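Local coordinates for sensor protein pfeS (Pseudomonas aeruginosa, PDB 3KYZ) that acts as a membrane-bound sensor histidine kinase of the PfeR/PfeS two-component system, may activate PfeR by phosphorylation, and is represented here by its sensor domain, predicted to be periplasmic, at residues A24-Q29 / S50-T55; A40-F45 / V57-P62; Y100-F105 / Q111-I116. All blocks are in the same frame, centred on the assembly; numbering follows the deposited sequence.

Contact 1: A24-Q29 / S50-T55; sequences ADYARQ and SAKEDT
Tyr26 reaches from the helical segment 24-29 to segment 50-55, in the later part of the same helical run, where its hydroxyl is held by two side chains at once. Tyr26 OH donates to Glu53 OE2 over 2.8 Å, using the anti lone pair of that oxygen, and accepts from Lys52 NZ at 3.0 Å. Both partners lie at the edge of the ring near its plane, while the carboxylate stands 76° from the ring. The bend of Glu53 at chi2 (-73°) turns its carboxylate across the phenol end. Glu53 OE1 is engaged in turn by Arg121 in a salt bridge, so both oxygens of this buried acid are used. An acid on one bond and an ammonium on the other would be expected to polarise the phenol. Behind the hydroxyl the packing is tight: the Tyr26 ring is buried, edge-to-face with Tyr22 and set against Leu49 and Leu114.

Lys52, by contrast, belongs to the looser, solvent side. Its fully extended chain carries CE past Tyr26 OH at 3.3 Å, and the residue remains exposed. Beyond Glu53 the chain turns in a Schellman motif: Thr55 N bonds to Ser50 O at 3.2 Å, the bond from Asp54 N to Ala51 O is weak, and Asp54 has positive phi. The arrangement is that of a long helical run doubled back on itself within a Cache-clan sensor domain.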
ATOM      1  N   ALA A  24       1.389  18.801   2.747  1.00 14.03           N
ATOM      2  CA  ALA A  24      -0.067  18.752   2.718  1.00 15.13           C
ATOM      3  C   ALA A  24      -0.617  19.745   1.696  1.00 15.09           C
ATOM      4  O   ALA A  24      -1.617  19.476   1.034  1.00 14.85           O
ATOM      5  CB  ALA A  24      -0.652  19.017   4.094  1.00 17.27           C
ATOM      6  N   ASP A  25       0.036  20.891   1.557  1.00 13.96           N
ATOM      7  CA  ASP A  25      -0.427  21.869   0.581  1.00 15.22           C
ATOM      8  C   ASP A  25      -0.320  21.309  -0.839  1.00 13.67           C
ATOM      9  O   ASP A  25      -1.166  21.591  -1.684  1.00 14.07           O
ATOM     10  CB  ASP A  25       0.336  23.191   0.706  1.00 15.85           C
ATOM     11  CG  ASP A  25      -0.068  24.181  -0.362  1.00 20.85           C
ATOM     12  OD1 ASP A  25      -1.089  24.870  -0.177  1.00 25.64           O
ATOM     13  OD2 ASP A  25       0.620  24.245  -1.398  1.00 24.05           O
ATOM     14  N   TYR A  26       0.714  20.510  -1.102  1.00 13.05           N
ATOM     15  CA  TYR A  26       0.829  19.861  -2.405  1.00 11.65           C
ATOM     16  C   TYR A  26      -0.363  18.939  -2.674  1.00 12.46           C
ATOM     17  O   TYR A  26      -0.829  18.842  -3.814  1.00 13.35           O
ATOM     18  CB  TYR A  26       2.120  19.053  -2.524  1.00 11.74           C
ATOM     19  CG  TYR A  26       3.380  19.853  -2.806  1.00 13.66           C
ATOM     20  CD1 TYR A  26       3.373  20.940  -3.687  1.00 15.64           C
ATOM     21  CD2 TYR A  26       4.588  19.484  -2.230  1.00 14.29           C
ATOM     22  CE1 TYR A  26       4.538  21.640  -3.963  1.00 15.87           C
ATOM     23  CE2 TYR A  26       5.756  20.182  -2.492  1.00 15.03           C
ATOM     24  CZ  TYR A  26       5.728  21.257  -3.360  1.00 17.53           C
ATOM     25  OH  TYR A  26       6.892  21.936  -3.633  1.00 18.67           O
ATOM     26  N   ALA A  27      -0.848  18.255  -1.637  1.00 11.76           N
ATOM     27  CA  ALA A  27      -2.016  17.371  -1.797  1.00 11.77           C
ATOM     28  C   ALA A  27      -3.274  18.173  -2.127  1.00 12.67           C
ATOM     29  O   ALA A  27      -4.107  17.736  -2.930  1.00 12.98           O
ATOM     30  CB  ALA A  27      -2.241  16.503  -0.556  1.00 12.50           C
ATOM     31  N   ARG A  28      -3.402  19.347  -1.512  1.00 12.31           N
ATOM     32  CA  ARG A  28      -4.501  20.257  -1.830  1.00 12.92           C
ATOM     33  C   ARG A  28      -4.410  20.693  -3.293  1.00 12.61           C
ATOM     34  O   ARG A  28      -5.416  20.685  -4.017  1.00 12.94           O
ATOM     35  CB  ARG A  28      -4.482  21.487  -0.910  1.00 16.04           C
ATOM     36  CG  ARG A  28      -5.593  22.491  -1.218  1.00 21.29           C
ATOM     37  CD  ARG A  28      -5.327  23.856  -0.597  1.00 26.55           C
ATOM     38  NE  ARG A  28      -4.045  24.427  -1.014  1.00 30.68           N
ATOM     39  CZ  ARG A  28      -3.837  25.062  -2.165  1.00 31.90           C
ATOM     40  NH1 ARG A  28      -4.821  25.197  -3.041  1.00 35.97           N
ATOM     41  NH2 ARG A  28      -2.637  25.555  -2.449  1.00 30.97           N
ATOM     42  N   GLN A  29      -3.202  21.056  -3.735  1.00 13.01           N
ATOM     43  CA  GLN A  29      -2.987  21.445  -5.130  1.00 12.90           C
ATOM     44  C   GLN A  29      -3.264  20.281  -6.077  1.00 13.07           C
ATOM     45  O   GLN A  29      -3.829  20.468  -7.152  1.00 13.69           O
ATOM     46  CB  GLN A  29      -1.554  21.925  -5.364  1.00 14.12           C
ATOM     47  CG  GLN A  29      -1.170  23.196  -4.646  1.00 15.21           C
ATOM     48  CD  GLN A  29       0.224  23.629  -5.023  1.00 17.95           C
ATOM     49  OE1 GLN A  29       0.598  23.591  -6.200  1.00 21.95           O
ATOM     50  NE2 GLN A  29       1.006  24.034  -4.034  1.00 20.24           N
ATOM     51  N   SER A  50       7.012  16.396  -9.657  1.00 12.77           N
ATOM     52  CA  SER A  50       8.156  15.507  -9.738  1.00 13.96           C
ATOM     53  C   SER A  50       9.420  16.269 -10.139  1.00 14.42           C
ATOM     54  O   SER A  50      10.495  16.057  -9.576  1.00 15.77           O
ATOM     55  CB  SER A  50       7.886  14.379 -10.730  1.00 14.81           C
ATOM     56  OG  SER A  50       8.987  13.504 -10.762  1.00 18.61           O
ATOM     57  N   ALA A  51       9.289  17.152 -11.118  1.00 14.62           N
ATOM     58  CA  ALA A  51      10.435  17.932 -11.576  1.00 15.57           C
ATOM     59  C   ALA A  51      10.877  18.930 -10.512  1.00 16.35           C
ATOM     60  O   ALA A  51      12.071  19.108 -10.261  1.00 18.18           O
ATOM     61  CB  ALA A  51      10.105  18.652 -12.871  1.00 17.01           C
ATOM     62  N   LYS A  52       9.910  19.592  -9.891  1.00 14.99           N
ATOM     63  CA  LYS A  52      10.225  20.603  -8.891  1.00 15.26           C
ATOM     64  C   LYS A  52      10.987  20.011  -7.707  1.00 16.35           C
ATOM     65  O   LYS A  52      11.991  20.564  -7.270  1.00 18.74           O
ATOM     66  CB  LYS A  52       8.958  21.286  -8.384  1.00 16.26           C
ATOM     67  CG  LYS A  52       9.242  22.374  -7.365  1.00 18.25           C
ATOM     68  CD  LYS A  52       7.969  22.969  -6.783  1.00 18.27           C
ATOM     69  CE  LYS A  52       8.303  24.033  -5.751  1.00 18.15           C
ATOM     70  NZ  LYS A  52       7.072  24.506  -5.098  1.00 19.33           N
ATOM     71  N   GLU A  53      10.502  18.879  -7.202  1.00 15.42           N
ATOM     72  CA  GLU A  53      11.050  18.284  -5.985  1.00 15.01           C
ATOM     73  C   GLU A  53      12.056  17.180  -6.275  1.00 16.09           C
ATOM     74  O   GLU A  53      12.577  16.553  -5.351  1.00 17.02           O
ATOM     75  CB  GLU A  53       9.920  17.746  -5.103  1.00 15.69           C
ATOM     76  CG  GLU A  53       9.066  18.838  -4.469  1.00 17.69           C
ATOM     77  CD  GLU A  53       9.777  19.578  -3.356  1.00 19.87           C
ATOM     78  OE1 GLU A  53      10.903  19.176  -2.973  1.00 22.16           O
ATOM     79  OE2 GLU A  53       9.199  20.570  -2.857  1.00 23.23           O
ATOM     80  N   ASP A  54      12.314  16.941  -7.557  1.00 15.52           N
ATOM     81  CA  ASP A  54      13.282  15.938  -7.989  1.00 16.16           C
ATOM     82  C   ASP A  54      13.021  14.612  -7.282  1.00 15.62           C
ATOM     83  O   ASP A  54      13.919  14.024  -6.675  1.00 16.59           O
ATOM     84  CB  ASP A  54      14.714  16.422  -7.722  1.00 18.64           C
ATOM     85  CG  ASP A  54      15.761  15.534  -8.370  1.00 22.91           C
ATOM     86  OD1 ASP A  54      15.428  14.845  -9.361  1.00 23.61           O
ATOM     87  OD2 ASP A  54      16.918  15.530  -7.892  1.00 25.91           O
ATOM     88  N   THR A  55      11.780  14.144  -7.362  1.00 14.04           N
ATOM     89  CA  THR A  55      11.391  12.942  -6.648  1.00 14.86           C
ATOM     90  C   THR A  55      10.186  12.297  -7.316  1.00 14.00           C
ATOM     91  O   THR A  55       9.462  12.948  -8.085  1.00 14.36           O
ATOM     92  CB  THR A  55      11.066  13.259  -5.172  1.00 14.01           C
ATOM     93  OG1 THR A  55      11.037  12.042  -4.418  1.00 15.14           O
ATOM     94  CG2 THR A  55       9.727  13.978  -5.039  1.00 14.29           C
TER

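Contact 2: A40-F45 / V57-P62; sequences AGAERF and VALVGP
Helix-on-sheet packing brings segment 40-45, in the returning part of helical run 17-53, against strand 57-60, an outer strand of the three-stranded antiparallel sheet of this Cache-clan sensor domain. The contact is small and wholly apolar, and Leu59 carries the strand's side of it. Its two methyl branches each find a different partner on the helix. The close approach is at Ala42, whose CB points to the strand; the CA atoms of Ala42 and Leu59 come within 6.6 Å of each other, a spacing that the short alanine side chain permits. Leu59 CD2 touches Ala42 CB at 3.7 Å and Ala42 CA at 3.8 Å, so this branch rests on the helix surface itself.

One turn further along, Phe45 is set differently. Its CG lies anti to the backbone N (chi1 -179°), and the ring runs out toward the earlier arm of the helical run, presenting an edge to Leu59 and crossing the leucine side chain at about a right angle. Gln29, Ala30 and Ala33, from the earlier part of the same helical run, also touch this ring, which thus links both arms of the run to the sheet.

Leu59 also meets Leu114 of the central strand, placing it in the layer between helix and sheet. At the far end of the strand segment, Pro62 packs on Ala74 of the second subunit. The other leucine branch meets the aromatic ring edge-on, Leu59 CD1 lying near the ring plane 3.9 Å from Phe45 CD2.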
ATOM      1  N   ALA A  40      -5.995  14.752 -17.328  1.00 13.12           N
ATOM      2  CA  ALA A  40      -4.988  15.626 -17.928  1.00 14.79           C
ATOM      3  C   ALA A  40      -4.355  16.543 -16.883  1.00 14.06           C
ATOM      4  O   ALA A  40      -3.152  16.819 -16.932  1.00 15.90           O
ATOM      5  CB  ALA A  40      -5.590  16.447 -19.065  1.00 16.23           C
ATOM      6  N   GLY A  41      -5.171  17.029 -15.952  1.00 13.68           N
ATOM      7  CA  GLY A  41      -4.679  17.880 -14.882  1.00 14.91           C
ATOM      8  C   GLY A  41      -3.816  17.114 -13.896  1.00 13.49           C
ATOM      9  O   GLY A  41      -2.779  17.600 -13.451  1.00 14.19           O
ATOM     10  N   ALA A  42      -4.236  15.902 -13.556  1.00 13.43           N
ATOM     11  CA  ALA A  42      -3.443  15.063 -12.669  1.00 12.84           C
ATOM     12  C   ALA A  42      -2.093  14.734 -13.307  1.00 12.77           C
ATOM     13  O   ALA A  42      -1.060  14.721 -12.634  1.00 13.37           O
ATOM     14  CB  ALA A  42      -4.202  13.792 -12.327  1.00 13.84           C
ATOM     15  N   GLU A  43      -2.101  14.482 -14.611  1.00 12.51           N
ATOM     16  CA  GLU A  43      -0.881  14.122 -15.323  1.00 13.51           C
ATOM     17  C   GLU A  43       0.108  15.288 -15.306  1.00 13.54           C
ATOM     18  O   GLU A  43       1.284  15.119 -14.981  1.00 14.16           O
ATOM     19  CB  GLU A  43      -1.206  13.723 -16.763  1.00 14.09           C
ATOM     20  CG  GLU A  43      -0.016  13.192 -17.539  1.00 17.16           C
ATOM     21  CD  GLU A  43       0.345  11.775 -17.151  1.00 18.68           C
ATOM     22  OE1 GLU A  43      -0.433  11.144 -16.403  1.00 18.49           O
ATOM     23  OE2 GLU A  43       1.404  11.287 -17.603  1.00 22.46           O
ATOM     24  N   ARG A  44      -0.373  16.478 -15.645  1.00 14.42           N
ATOM     25  CA  ARG A  44       0.495  17.647 -15.657  0.50 15.74           C
ATOM     26  C   ARG A  44       1.011  17.971 -14.261  1.00 14.98           C
ATOM     27  O   ARG A  44       2.191  18.291 -14.096  1.00 14.98           O
ATOM     28  CB  ARG A  44      -0.211  18.859 -16.263  0.50 18.95           C
ATOM     29  CG  ARG A  44       0.686  20.082 -16.377  0.50 23.16           C
ATOM     30  CD  ARG A  44       0.029  21.174 -17.204  0.50 28.23           C
ATOM     31  NE  ARG A  44      -1.320  21.466 -16.734  0.50 30.38           N
ATOM     32  CZ  ARG A  44      -1.600  22.297 -15.737  0.50 33.14           C
ATOM     33  NH1 ARG A  44      -2.861  22.499 -15.380  0.50 35.30           N
ATOM     34  NH2 ARG A  44      -0.621  22.924 -15.096  0.50 34.16           N
ATOM     35  N   PHE A  45       0.141  17.871 -13.260  1.00 13.61           N
ATOM     36  CA  PHE A  45       0.557  18.165 -11.893  1.00 12.54           C
ATOM     37  C   PHE A  45       1.651  17.201 -11.433  1.00 12.24           C
ATOM     38  O   PHE A  45       2.648  17.603 -10.839  1.00 13.17           O
ATOM     39  CB  PHE A  45      -0.623  18.133 -10.917  1.00 12.47           C
ATOM     40  CG  PHE A  45      -0.228  18.460  -9.514  1.00 13.25           C
ATOM     41  CD1 PHE A  45      -0.190  19.776  -9.083  1.00 14.84           C
ATOM     42  CD2 PHE A  45       0.161  17.457  -8.638  1.00 13.84           C
ATOM     43  CE1 PHE A  45       0.200  20.083  -7.790  1.00 15.81           C
ATOM     44  CE2 PHE A  45       0.553  17.764  -7.344  1.00 14.24           C
ATOM     45  CZ  PHE A  45       0.570  19.073  -6.919  1.00 15.80           C
ATOM     46  N   VAL A  57       6.519  10.989  -7.869  1.00 11.66           N
ATOM     47  CA  VAL A  57       5.208  11.468  -7.460  1.00 12.05           C
ATOM     48  C   VAL A  57       4.143  10.659  -8.185  1.00 12.52           C
ATOM     49  O   VAL A  57       4.339  10.272  -9.343  1.00 14.90           O
ATOM     50  CB  VAL A  57       5.027  12.965  -7.834  1.00 12.03           C
ATOM     51  CG1 VAL A  57       3.584  13.408  -7.609  1.00 14.93           C
ATOM     52  CG2 VAL A  57       6.001  13.825  -7.048  1.00 12.63           C
ATOM     53  N   ALA A  58       3.024  10.394  -7.513  1.00 11.90           N
ATOM     54  CA  ALA A  58       1.853   9.826  -8.184  1.00 11.30           C
ATOM     55  C   ALA A  58       0.576  10.400  -7.580  1.00 10.65           C
ATOM     56  O   ALA A  58       0.551  10.746  -6.398  1.00 12.58           O
ATOM     57  CB  ALA A  58       1.845   8.293  -8.088  1.00 14.20           C
ATOM     58  N   LEU A  59      -0.462  10.533  -8.399  1.00 11.53           N
ATOM     59  CA  LEU A  59      -1.803  10.815  -7.907  1.00 10.02           C
ATOM     60  C   LEU A  59      -2.581   9.544  -8.146  1.00 11.46           C
ATOM     61  O   LEU A  59      -2.655   9.075  -9.276  1.00 11.52           O
ATOM     62  CB  LEU A  59      -2.448  11.970  -8.682  1.00 13.22           C
ATOM     63  CG  LEU A  59      -2.049  13.376  -8.220  1.00 12.99           C
ATOM     64  CD1 LEU A  59      -0.550  13.598  -8.394  1.00 17.95           C
ATOM     65  CD2 LEU A  59      -2.843  14.425  -8.976  1.00 15.69           C
ATOM     66  N   VAL A  60      -3.132   8.961  -7.087  1.00 10.81           N
ATOM     67  CA  VAL A  60      -3.843   7.688  -7.254  1.00 12.84           C
ATOM     68  C   VAL A  60      -5.249   7.744  -6.693  1.00 11.16           C
ATOM     69  O   VAL A  60      -5.528   8.501  -5.755  1.00 11.65           O
ATOM     70  CB  VAL A  60      -3.075   6.474  -6.671  1.00 15.72           C
ATOM     71  CG1 VAL A  60      -1.695   6.349  -7.309  1.00 14.96           C
ATOM     72  CG2 VAL A  60      -2.962   6.567  -5.173  1.00 17.71           C
ATOM     73  N   GLY A  61      -6.136   6.956  -7.292  1.00 10.77           N
ATOM     74  CA  GLY A  61      -7.533   6.957  -6.912  1.00 10.48           C
ATOM     75  C   GLY A  61      -7.874   5.917  -5.859  1.00 10.07           C
ATOM     76  O   GLY A  61      -6.979   5.313  -5.252  1.00 11.71           O
ATOM     77  N   PRO A  62      -9.181   5.696  -5.643  1.00 11.80           N
ATOM     78  CA  PRO A  62      -9.672   4.804  -4.582  1.00 13.53           C
ATOM     79  C   PRO A  62      -9.257   3.343  -4.780  1.00 11.71           C
ATOM     80  O   PRO A  62      -9.203   2.589  -3.808  1.00 14.23           O
ATOM     81  CB  PRO A  62     -11.198   4.925  -4.676  1.00 15.57           C
ATOM     82  CG  PRO A  62     -11.487   6.052  -5.596  1.00 17.70           C
ATOM     83  CD  PRO A  62     -10.269   6.332  -6.411  1.00 13.80           C
TER

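Contact 3: Y100-F105 / Q111-I116; sequences YVSIEF and QGRLVI
Ile103 N donates to Leu114 O over 2.8 Å, and the reciprocal bond from Leu114 N to Ile103 O has the same length. Val101 and Ile116 form a second hydrogen-bonded pair of this kind, and Val101 O also receives a CA-H contact from Val115 CA at 3.2 Å. Phe105 N, bonded to Gly112 O, extends the ladder towards the turn. Strands 100-104 and 113-117 thus make an antiparallel beta hairpin, with 113-117 central in the sheet.

One face of the hairpin is apolar: Val101, Ile103, Leu114 and Ile116 lie on it, with Ile103 CD1 set 4.2 Å from Ile116 CG2, and helix 17-53 covers Ile103 through Ala27 and Leu114 through Tyr26. Ser102 and Val115 occupy the other face. There Arg113 NH1 gives a hydrogen bond to Ser102 OG at 2.9 Å, with the oxygen tilted 21° from the guanidinium plane; the bend at chi3 (77°) carries the group across to the neighbouring strand and that hydroxyl. Ser102 also packs on Phe82, and Arg113 on Thr81, of the second subunit.

Near the turn the Phe105 ring lies flat over the peptide between Gly112 and Arg113. Gly112 CA sits 4.1 Å from the ring centroid in a CH-pi contact, on a backbone whose phi of 160° calls for glycine.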
ATOM      1  N   TYR A 100       7.866   6.473   0.999  1.00 13.15           N
ATOM      2  CA  TYR A 100       6.779   6.991   0.172  1.00 11.74           C
ATOM      3  C   TYR A 100       5.704   7.534   1.093  1.00 11.26           C
ATOM      4  O   TYR A 100       5.195   6.815   1.956  1.00 13.04           O
ATOM      5  CB  TYR A 100       6.219   5.908  -0.755  1.00 12.55           C
ATOM      6  CG  TYR A 100       7.238   5.475  -1.777  1.00 12.17           C
ATOM      7  CD1 TYR A 100       7.409   6.188  -2.957  1.00 14.09           C
ATOM      8  CD2 TYR A 100       8.041   4.364  -1.554  1.00 15.36           C
ATOM      9  CE1 TYR A 100       8.353   5.810  -3.889  1.00 13.97           C
ATOM     10  CE2 TYR A 100       8.981   3.977  -2.471  1.00 16.49           C
ATOM     11  CZ  TYR A 100       9.136   4.703  -3.640  1.00 14.53           C
ATOM     12  OH  TYR A 100      10.069   4.308  -4.555  1.00 18.41           O
ATOM     13  N   VAL A 101       5.386   8.813   0.924  1.00 10.91           N
ATOM     14  CA  VAL A 101       4.445   9.491   1.799  1.00 11.77           C
ATOM     15  C   VAL A 101       3.072   9.578   1.140  1.00 11.44           C
ATOM     16  O   VAL A 101       2.951  10.013  -0.009  1.00 12.51           O
ATOM     17  CB  VAL A 101       4.950  10.905   2.152  1.00 12.48           C
ATOM     18  CG1 VAL A 101       3.981  11.600   3.101  1.00 13.27           C
ATOM     19  CG2 VAL A 101       6.351  10.825   2.756  1.00 15.48           C
ATOM     20  N   SER A 102       2.052   9.137   1.874  1.00 11.29           N
ATOM     21  CA  SER A 102       0.670   9.118   1.411  1.00 11.14           C
ATOM     22  C   SER A 102      -0.085  10.287   2.029  1.00 10.55           C
ATOM     23  O   SER A 102      -0.119  10.433   3.254  1.00 11.88           O
ATOM     24  CB  SER A 102       0.009   7.816   1.863  1.00 10.93           C
ATOM     25  OG  SER A 102      -1.360   7.762   1.510  1.00 12.40           O
ATOM     26  N   ILE A 103      -0.684  11.123   1.187  1.00 10.56           N
ATOM     27  CA  ILE A 103      -1.399  12.308   1.662  1.00 11.56           C
ATOM     28  C   ILE A 103      -2.766  12.404   0.986  1.00 11.12           C
ATOM     29  O   ILE A 103      -2.868  12.674  -0.215  1.00 12.03           O
ATOM     30  CB  ILE A 103      -0.611  13.612   1.396  1.00 12.17           C
ATOM     31  CG1 ILE A 103       0.866  13.468   1.790  1.00 13.21           C
ATOM     32  CG2 ILE A 103      -1.278  14.788   2.124  1.00 13.70           C
ATOM     33  CD1 ILE A 103       1.774  14.577   1.223  1.00 15.45           C
ATOM     34  N   GLU A 104      -3.821  12.174   1.758  1.00 12.49           N
ATOM     35  CA  GLU A 104      -5.173  12.172   1.210  1.00 14.16           C
ATOM     36  C   GLU A 104      -5.514  13.512   0.569  1.00 14.69           C
ATOM     37  O   GLU A 104      -5.078  14.566   1.036  1.00 13.93           O
ATOM     38  CB  GLU A 104      -6.191  11.872   2.317  1.00 16.46           C
ATOM     39  CG  GLU A 104      -6.332  13.006   3.343  1.00 19.85           C
ATOM     40  CD  GLU A 104      -7.344  12.707   4.449  1.00 24.62           C
ATOM     41  OE1 GLU A 104      -7.727  11.534   4.606  1.00 28.19           O
ATOM     42  OE2 GLU A 104      -7.752  13.648   5.167  1.00 27.21           O
ATOM     43  N   PHE A 105      -6.304  13.472  -0.495  1.00 13.09           N
ATOM     44  CA  PHE A 105      -6.929  14.699  -0.985  1.00 12.95           C
ATOM     45  C   PHE A 105      -7.738  15.288   0.177  1.00 14.88           C
ATOM     46  O   PHE A 105      -8.546  14.583   0.786  1.00 15.65           O
ATOM     47  CB  PHE A 105      -7.868  14.399  -2.150  1.00 14.24           C
ATOM     48  CG  PHE A 105      -7.168  14.123  -3.460  1.00 14.11           C
ATOM     49  CD1 PHE A 105      -5.788  14.190  -3.577  1.00 14.03           C
ATOM     50  CD2 PHE A 105      -7.915  13.791  -4.582  1.00 16.02           C
ATOM     51  CE1 PHE A 105      -5.171  13.943  -4.801  1.00 15.27           C
ATOM     52  CE2 PHE A 105      -7.312  13.545  -5.798  1.00 16.10           C
ATOM     53  CZ  PHE A 105      -5.937  13.623  -5.912  1.00 14.68           C
ATOM     54  N   GLN A 111     -11.742  10.324  -3.031  1.00 15.97           N
ATOM     55  CA  GLN A 111     -11.481  10.443  -4.466  1.00 15.81           C
ATOM     56  C   GLN A 111     -10.028  10.144  -4.834  1.00 13.18           C
ATOM     57  O   GLN A 111      -9.715   9.834  -5.982  1.00 14.48           O
ATOM     58  CB  GLN A 111     -11.880  11.823  -4.984  1.00 18.83           C
ATOM     59  CG  GLN A 111     -13.379  12.064  -5.005  1.00 21.79           C
ATOM     60  CD  GLN A 111     -13.733  13.462  -5.473  1.00 25.71           C
ATOM     61  OE1 GLN A 111     -12.927  14.136  -6.112  1.00 30.53           O
ATOM     62  NE2 GLN A 111     -14.940  13.909  -5.146  1.00 32.64           N
ATOM     63  N   GLY A 112      -9.126  10.255  -3.869  1.00 11.47           N
ATOM     64  CA  GLY A 112      -7.745   9.946  -4.158  1.00 12.57           C
ATOM     65  C   GLY A 112      -6.750  10.528  -3.188  1.00 11.02           C
ATOM     66  O   GLY A 112      -7.109  11.067  -2.139  1.00 11.63           O
ATOM     67  N   ARG A 113      -5.478  10.394  -3.540  1.00 11.18           N
ATOM     68  CA  ARG A 113      -4.408  10.865  -2.684  1.00 10.65           C
ATOM     69  C   ARG A 113      -3.202  11.250  -3.519  1.00 10.45           C
ATOM     70  O   ARG A 113      -3.050  10.811  -4.667  1.00 11.81           O
ATOM     71  CB  ARG A 113      -4.006   9.772  -1.694  1.00 11.28           C
ATOM     72  CG  ARG A 113      -3.293   8.591  -2.343  1.00 11.70           C
ATOM     73  CD  ARG A 113      -3.023   7.483  -1.329  1.00 11.89           C
ATOM     74  NE  ARG A 113      -4.234   6.715  -1.040  1.00 12.86           N
ATOM     75  CZ  ARG A 113      -4.392   5.912   0.012  1.00 12.76           C
ATOM     76  NH1 ARG A 113      -3.424   5.780   0.913  1.00 14.06           N
ATOM     77  NH2 ARG A 113      -5.528   5.240   0.165  1.00 14.96           N
ATOM     78  N   LEU A 114      -2.359  12.086  -2.932  1.00 10.63           N
ATOM     79  CA  LEU A 114      -1.036  12.366  -3.462  1.00 10.79           C
ATOM     80  C   LEU A 114      -0.053  11.409  -2.798  1.00 10.77           C
ATOM     81  O   LEU A 114      -0.087  11.218  -1.577  1.00 13.10           O
ATOM     82  CB  LEU A 114      -0.639  13.812  -3.147  1.00 11.28           C
ATOM     83  CG  LEU A 114       0.811  14.199  -3.466  1.00 13.59           C
ATOM     84  CD1 LEU A 114       1.071  14.118  -4.955  1.00 14.82           C
ATOM     85  CD2 LEU A 114       1.121  15.602  -2.953  1.00 14.79           C
ATOM     86  N   VAL A 115       0.799  10.782  -3.604  1.00 10.26           N
ATOM     87  CA  VAL A 115       1.921  10.016  -3.081  1.00 10.27           C
ATOM     88  C   VAL A 115       3.206  10.698  -3.547  1.00 10.73           C
ATOM     89  O   VAL A 115       3.370  11.003  -4.732  1.00 12.17           O
ATOM     90  CB  VAL A 115       1.895   8.549  -3.556  1.00 10.77           C
ATOM     91  CG1 VAL A 115       3.126   7.796  -3.029  1.00 12.62           C
ATOM     92  CG2 VAL A 115       0.615   7.872  -3.090  1.00 11.60           C
ATOM     93  N   ILE A 116       4.106  10.964  -2.610  1.00 11.56           N
ATOM     94  CA  ILE A 116       5.379  11.585  -2.949  1.00 11.52           C
ATOM     95  C   ILE A 116       6.491  10.861  -2.210  1.00 11.98           C
ATOM     96  O   ILE A 116       6.397  10.653  -1.004  1.00 14.02           O
ATOM     97  CB  ILE A 116       5.375  13.113  -2.643  1.00 11.93           C
ATOM     98  CG1 ILE A 116       6.699  13.765  -3.052  1.00 13.79           C
ATOM     99  CG2 ILE A 116       5.056  13.400  -1.172  1.00 14.81           C
ATOM    100  CD1 ILE A 116       6.590  15.285  -3.158  1.00 16.16           C
TER

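From the N terminus, segment 24-29 opens contact 1 and 40-45 opens contact 2, both on helical run 17-53. Contact 1 closes first, at 50-55, and contact 2 then closes at 57-62, so the two loops cross rather than nest. The first joins the earlier and later arms of the doubled-back helical run; the second fixes its returning arm to outer strand 57-60. Contact 3 follows in series, its short loop closing the 100-105/111-116 hairpin. Strand 113-117 joins 57-60 through bonds from Val115 N to Ala58 O and from Arg113 N to Val60 O, completing the sheet. Ala27 packs against Ile103 and Leu114, bringing the earlier arm onto the hairpin.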